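Local coordinates for Dhd127_a (Synthetic construct, PDB 6DLM), which forms one half of a computationally designed coiled-coil heterodimer, pairing with its partner chain Dhd127_b, at residues Gln16-Leu21 against Glu57-Glu62; Glu30-Val35 against Glu43-Arg48. One frame throughout, in Å; residues are numbered along the deposited sequence.

Interaction 1 (Gln16-Leu21 against Glu57-Glu62)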
loop_
_atom_site.group_PDB
_atom_site.type_symbol
_atom_site.label_atom_id
_atom_site.label_comp_id
_atom_site.label_asym_id
_atom_site.label_seq_id
_atom_site.Cartn_x
_atom_site.Cartn_y
_atom_site.Cartn_z
ATOM N N GLN A 16 -9.259 -1.378 1.443
ATOM C CA GLN A 16 -9.349 -2.067 0.159
ATOM C C GLN A 16 -8.817 -1.190 -0.986
ATOM O O GLN A 16 -8.099 -1.669 -1.837
ATOM C CB GLN A 16 -10.782 -2.501 -0.126
ATOM C CG GLN A 16 -11.311 -3.498 0.880
ATOM C CD GLN A 16 -12.622 -4.113 0.447
ATOM O OE1 GLN A 16 -13.554 -3.413 0.094
ATOM N NE2 GLN A 16 -12.694 -5.432 0.484
ATOM N N HIS A 17 -9.149 0.087 -0.963
ATOM C CA HIS A 17 -8.652 1.002 -1.979
ATOM C C HIS A 17 -7.114 1.070 -1.939
ATOM O O HIS A 17 -6.467 1.007 -2.965
ATOM C CB HIS A 17 -9.243 2.386 -1.735
ATOM C CG HIS A 17 -8.592 3.471 -2.526
ATOM N ND1 HIS A 17 -7.750 4.400 -1.960
ATOM C CD2 HIS A 17 -8.660 3.779 -3.840
ATOM C CE1 HIS A 17 -7.327 5.234 -2.889
ATOM N NE2 HIS A 17 -7.862 4.878 -4.040
ATOM N N LEU A 18 -6.555 1.148 -0.745
ATOM C CA LEU A 18 -5.111 1.194 -0.594
ATOM C C LEU A 18 -4.455 -0.083 -1.155
ATOM O O LEU A 18 -3.444 -0.007 -1.827
ATOM C CB LEU A 18 -4.778 1.378 0.877
ATOM C CG LEU A 18 -3.339 1.480 1.348
ATOM C CD1 LEU A 18 -2.563 2.563 0.622
ATOM C CD2 LEU A 18 -3.365 1.746 2.840
ATOM N N VAL A 19 -5.028 -1.241 -0.880
ATOM C CA VAL A 19 -4.472 -2.477 -1.419
ATOM C C VAL A 19 -4.541 -2.540 -2.950
ATOM O O VAL A 19 -3.590 -2.944 -3.582
ATOM C CB VAL A 19 -5.146 -3.718 -0.817
ATOM C CG1 VAL A 19 -4.619 -4.978 -1.469
ATOM C CG2 VAL A 19 -4.910 -3.762 0.675
ATOM N N ARG A 20 -5.662 -2.140 -3.543
ATOM C CA ARG A 20 -5.752 -2.158 -4.998
ATOM C C ARG A 20 -4.693 -1.269 -5.662
ATOM O O ARG A 20 -4.072 -1.683 -6.622
ATOM C CB ARG A 20 -7.141 -1.735 -5.483
ATOM C CG ARG A 20 -8.253 -2.691 -5.094
ATOM C CD ARG A 20 -9.585 -2.282 -5.719
ATOM N NE ARG A 20 -10.044 -0.977 -5.262
ATOM C CZ ARG A 20 -10.905 -0.787 -4.271
ATOM N NH1 ARG A 20 -11.408 -1.818 -3.614
ATOM N NH2 ARG A 20 -11.258 0.434 -3.928
ATOM N N LEU A 21 -4.478 -0.087 -5.091
ATOM C CA LEU A 21 -3.480 0.852 -5.590
ATOM C C LEU A 21 -2.073 0.284 -5.487
ATOM O O LEU A 21 -1.273 0.413 -6.391
ATOM C CB LEU A 21 -3.509 2.130 -4.767
ATOM C CG LEU A 21 -4.485 3.228 -5.127
ATOM C CD1 LEU A 21 -3.964 4.525 -4.531
ATOM C CD2 LEU A 21 -4.618 3.363 -6.633
ATOM N N GLU A 57 0.869 7.567 -0.632
ATOM C CA GLU A 57 1.257 8.234 0.595
ATOM C C GLU A 57 0.051 8.978 1.177
ATOM O O GLU A 57 -0.178 8.915 2.368
ATOM C CB GLU A 57 2.397 9.213 0.330
ATOM C CG GLU A 57 3.689 8.540 -0.062
ATOM C CD GLU A 57 4.715 9.504 -0.622
ATOM O OE1 GLU A 57 4.389 10.690 -0.829
ATOM O OE2 GLU A 57 5.849 9.067 -0.871
ATOM N N LYS A 58 -0.699 9.639 0.313
ATOM C CA LYS A 58 -1.902 10.348 0.712
ATOM C C LYS A 58 -2.953 9.377 1.285
ATOM O O LYS A 58 -3.563 9.671 2.301
ATOM C CB LYS A 58 -2.451 11.123 -0.483
ATOM C CG LYS A 58 -3.896 11.552 -0.365
ATOM C CD LYS A 58 -4.279 12.468 -1.522
ATOM C CE LYS A 58 -5.754 12.374 -1.840
ATOM N NZ LYS A 58 -6.080 11.082 -2.503
ATOM N N ALA A 59 -3.140 8.227 0.645
ATOM C CA ALA A 59 -4.084 7.227 1.151
ATOM C C ALA A 59 -3.672 6.708 2.539
ATOM O O ALA A 59 -4.504 6.560 3.416
ATOM C CB ALA A 59 -4.216 6.078 0.172
ATOM N N VAL A 60 -2.387 6.461 2.726
ATOM C CA VAL A 60 -1.905 6.029 4.019
ATOM C C VAL A 60 -2.162 7.104 5.088
ATOM O O VAL A 60 -2.575 6.780 6.178
ATOM C CB VAL A 60 -0.413 5.691 3.971
ATOM C CG1 VAL A 60 0.103 5.401 5.369
ATOM C CG2 VAL A 60 -0.181 4.515 3.040
ATOM N N ARG A 61 -1.956 8.369 4.756
ATOM C CA ARG A 61 -2.224 9.421 5.729
ATOM C C ARG A 61 -3.699 9.446 6.142
ATOM O O ARG A 61 -3.995 9.540 7.318
ATOM C CB ARG A 61 -1.826 10.791 5.178
ATOM C CG ARG A 61 -0.330 11.014 5.113
ATOM C CD ARG A 61 0.005 12.472 4.825
ATOM N NE ARG A 61 -0.293 12.853 3.450
ATOM C CZ ARG A 61 0.570 12.758 2.449
ATOM N NH1 ARG A 61 1.787 12.293 2.663
ATOM N NH2 ARG A 61 0.214 13.130 1.235
ATOM N N GLU A 62 -4.625 9.342 5.190
ATOM C CA GLU A 62 -6.040 9.317 5.535
ATOM C C GLU A 62 -6.413 8.097 6.398
ATOM O O GLU A 62 -7.259 8.216 7.268
ATOM C CB GLU A 62 -6.937 9.401 4.302
ATOM C CG GLU A 62 -8.418 9.539 4.639
ATOM C CD GLU A 62 -8.733 10.686 5.590
ATOM O OE1 GLU A 62 -8.037 11.710 5.558
ATOM O OE2 GLU A 62 -9.690 10.557 6.373
#
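Where H17 and L18 meet A59 and V60, the shortest polar bonds stay inside each helix: R20 N to Q16 O and R61 N to E57 O, both 3.0 Å. No hydrogen bond crosses from one segment to the other. The two helices run antiparallel at a signed crossing angle of -160°, their axes coming within 10.1 Å, and L18 stands opposite A59 with 6.4 Å between the CA atoms.

On the side of 16-21, L18 carries most of the contact, through its CD1 methyl. Its CG lies anti to the backbone N (chi1 -179°), which sends the isobutyl group across the interhelical groove, and CD1 touches both A59 CB and V60 CG2, at 3.9 Å from each. V60 offers the methyl that sits beside its own backbone N, and the leucine passes it at a slant rather than alongside. The A59 methyl, which points at the facing helix, meets both L18 and H17: A59 CB lies near the plane of the imidazole, at its edge, 4.4 Å from H17 CE1, so no ring face is used against the alanine. K58 NZ, 6.6 Å from H17 NE2 and not in contact with it, would if anything probably disfavour protonation of the histidine.

Around this patch, L56 and V63 of helix 44-73 also pack on L18, while I22 and E23 of Dhd127_b reach L18 and V60. The leucine therefore belongs both to the seam of the helical hairpin and to the interface with the partner chain, as expected in a bundle of paired helices. Because the contact is made of methyl groups and a ring edge, it contributes shape and hydrophobic burial but little directional polar information, and partner selectivity probably depends more on other positions.

Interaction 2 (Glu30-Val35 against Glu43-Arg48)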
loop_
_atom_site.group_PDB
_atom_site.type_symbol
_atom_site.label_atom_id
_atom_site.label_comp_id
_atom_site.label_asym_id
_atom_site.label_seq_id
_atom_site.Cartn_x
_atom_site.Cartn_y
_atom_site.Cartn_z
ATOM N N GLU A 30 6.882 -3.172 -12.501
ATOM C CA GLU A 30 7.507 -4.261 -13.243
ATOM C C GLU A 30 7.547 -3.952 -14.752
ATOM O O GLU A 30 8.533 -4.230 -15.412
ATOM C CB GLU A 30 6.773 -5.570 -13.014
ATOM C CG GLU A 30 7.447 -6.748 -13.688
ATOM C CD GLU A 30 6.872 -8.073 -13.240
ATOM O OE1 GLU A 30 5.681 -8.105 -12.899
ATOM O OE2 GLU A 30 7.608 -9.065 -13.227
ATOM N N ARG A 31 6.472 -3.377 -15.261
ATOM C CA ARG A 31 6.404 -2.990 -16.662
ATOM C C ARG A 31 7.447 -1.930 -17.020
ATOM O O ARG A 31 8.043 -2.002 -18.079
ATOM C CB ARG A 31 4.998 -2.547 -17.022
ATOM C CG ARG A 31 4.060 -3.733 -17.054
ATOM C CD ARG A 31 2.779 -3.414 -17.780
ATOM N NE ARG A 31 1.842 -2.697 -16.940
ATOM C CZ ARG A 31 0.899 -3.293 -16.226
ATOM N NH1 ARG A 31 0.066 -2.578 -15.497
ATOM N NH2 ARG A 31 0.801 -4.607 -16.241
ATOM N N VAL A 32 7.672 -0.966 -16.137
ATOM C CA VAL A 32 8.706 0.034 -16.382
ATOM C C VAL A 32 10.078 -0.649 -16.469
ATOM O O VAL A 32 10.883 -0.276 -17.300
ATOM C CB VAL A 32 8.726 1.153 -15.336
ATOM C CG1 VAL A 32 9.869 2.112 -15.614
ATOM C CG2 VAL A 32 7.405 1.893 -15.363
ATOM N N VAL A 33 10.301 -1.669 -15.657
ATOM C CA VAL A 33 11.561 -2.390 -15.728
ATOM C C VAL A 33 11.713 -2.995 -17.130
ATOM O O VAL A 33 12.785 -2.909 -17.714
ATOM C CB VAL A 33 11.645 -3.506 -14.684
ATOM C CG1 VAL A 33 12.920 -4.302 -14.879
ATOM C CG2 VAL A 33 11.591 -2.922 -13.280
ATOM N N GLU A 34 10.635 -3.546 -17.665
ATOM C CA GLU A 34 10.668 -4.097 -19.010
ATOM C C GLU A 34 11.003 -3.001 -20.029
ATOM O O GLU A 34 11.798 -3.237 -20.920
ATOM C CB GLU A 34 9.328 -4.743 -19.348
ATOM C CG GLU A 34 8.967 -5.912 -18.442
ATOM C CD GLU A 34 7.563 -6.434 -18.683
ATOM O OE1 GLU A 34 6.820 -5.819 -19.470
ATOM O OE2 GLU A 34 7.202 -7.461 -18.078
ATOM N N VAL A 35 10.413 -1.823 -19.868
ATOM C CA VAL A 35 10.702 -0.701 -20.757
ATOM C C VAL A 35 12.173 -0.283 -20.695
ATOM O O VAL A 35 12.772 -0.015 -21.721
ATOM C CB VAL A 35 9.829 0.518 -20.436
ATOM C CG1 VAL A 35 10.249 1.700 -21.283
ATOM C CG2 VAL A 35 8.367 0.193 -20.669
ATOM N N GLU A 43 10.261 9.068 -19.794
ATOM C CA GLU A 43 10.006 10.026 -18.701
ATOM C C GLU A 43 8.565 9.979 -18.118
ATOM O O GLU A 43 8.393 10.019 -16.908
ATOM C CB GLU A 43 10.359 11.453 -19.114
ATOM C CG GLU A 43 11.733 11.607 -19.740
ATOM C CD GLU A 43 12.844 11.007 -18.902
ATOM O OE1 GLU A 43 12.869 11.249 -17.678
ATOM O OE2 GLU A 43 13.697 10.302 -19.472
ATOM N N GLU A 44 7.541 9.968 -18.962
ATOM C CA GLU A 44 6.159 9.859 -18.547
ATOM C C GLU A 44 5.909 8.563 -17.758
ATOM O O GLU A 44 5.127 8.588 -16.822
ATOM C CB GLU A 44 5.246 9.936 -19.776
ATOM C CG GLU A 44 3.754 9.941 -19.486
ATOM C CD GLU A 44 3.274 11.198 -18.786
ATOM O OE1 GLU A 44 4.047 12.178 -18.695
ATOM O OE2 GLU A 44 2.115 11.200 -18.323
ATOM N N GLU A 45 6.519 7.437 -18.125
ATOM C CA GLU A 45 6.275 6.237 -17.329
ATOM C C GLU A 45 6.772 6.456 -15.894
ATOM O O GLU A 45 6.127 6.030 -14.961
ATOM C CB GLU A 45 6.894 4.990 -17.943
ATOM C CG GLU A 45 8.400 4.944 -17.870
ATOM C CD GLU A 45 9.048 5.932 -18.804
ATOM O OE1 GLU A 45 9.010 5.696 -20.031
ATOM O OE2 GLU A 45 9.587 6.939 -18.315
ATOM N N LEU A 46 7.926 7.100 -15.727
ATOM C CA LEU A 46 8.454 7.407 -14.411
ATOM C C LEU A 46 7.525 8.361 -13.677
ATOM O O LEU A 46 7.307 8.212 -12.484
ATOM C CB LEU A 46 9.841 8.024 -14.548
ATOM C CG LEU A 46 10.825 7.073 -15.220
ATOM C CD1 LEU A 46 12.098 7.785 -15.633
ATOM C CD2 LEU A 46 11.120 5.906 -14.304
ATOM N N LYS A 47 6.993 9.349 -14.390
ATOM C CA LYS A 47 6.061 10.291 -13.782
ATOM C C LYS A 47 4.816 9.562 -13.264
ATOM O O LYS A 47 4.330 9.884 -12.191
ATOM C CB LYS A 47 5.627 11.365 -14.782
ATOM C CG LYS A 47 4.880 12.528 -14.139
ATOM C CD LYS A 47 3.620 12.912 -14.908
ATOM C CE LYS A 47 2.760 13.897 -14.119
ATOM N NZ LYS A 47 1.301 13.691 -14.331
ATOM N N ARG A 48 4.323 8.595 -14.022
ATOM C CA ARG A 48 3.159 7.840 -13.586
ATOM C C ARG A 48 3.457 7.095 -12.281
ATOM O O ARG A 48 2.623 7.069 -11.400
ATOM C CB ARG A 48 2.694 6.873 -14.669
ATOM C CG ARG A 48 2.023 7.570 -15.840
ATOM C CD ARG A 48 1.264 6.598 -16.723
ATOM N NE ARG A 48 2.146 5.659 -17.399
ATOM C CZ ARG A 48 2.621 5.840 -18.625
ATOM N NH1 ARG A 48 2.293 6.918 -19.312
ATOM N NH2 ARG A 48 3.415 4.936 -19.163
#
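Helix 30-35 and helix 44-48 lie antiparallel, crossing at -163° with axes 10.6 Å apart, and V32 faces E45 with their CA atoms 6.7 Å from each other. The aliphatic part of E45 is what V32 touches: V32 CG1 rests 3.9 Å from E45 CG, while V32 CG2 reaches E45 CB at 4.1 Å, the two side chains crossing at about a right angle. V32 CG1 also meets the methyl L46 CD2 at 4.2 Å. E45 places CG between its backbone N and carbonyl carbon (chi1 71°), and a further bend at chi2 folds the carboxylate back over the start of its own helix.

This is the closed end of a helical hairpin, where helix 3-37 turns into helix 44-73 with E43 as the N-cap residue. There E45 OE2 accepts the amide L46 N at 3.1 Å, on its anti side and 26° out of the carboxylate plane, and OE1 takes a hydrogen bond from D42 N. The negative group at the helix N-terminus is probably favoured by the helix dipole. An alanine here lacks both carboxylate oxygens and CG, which would probably leave L46 N and D42 N without their acceptors and open a gap beside V32 CG1. V35 and L46 both pack on V41 of the connecting loop, and L36 of Dhd127_b lies against V32.

Interactions 1 and 2 join the same two helices, 3-37 and 44-73, at different levels of one hairpin. Their centres are 21 Å apart and their nearest atoms about 9 Å, so they do not touch. Interaction 1 sits about 3 Å from the centre of the chain, whereas interaction 2 is about 18 Å from it, next to the connecting loop. The first meets through carbon atoms alone, two methyl pairs and an imidazole edge, with no hydrogen bond across it; the second adds a carboxylate that bonds to backbone amides near the turn. Both also pack against Dhd127_b, consistent with the two helices together presenting a face to the partner chain.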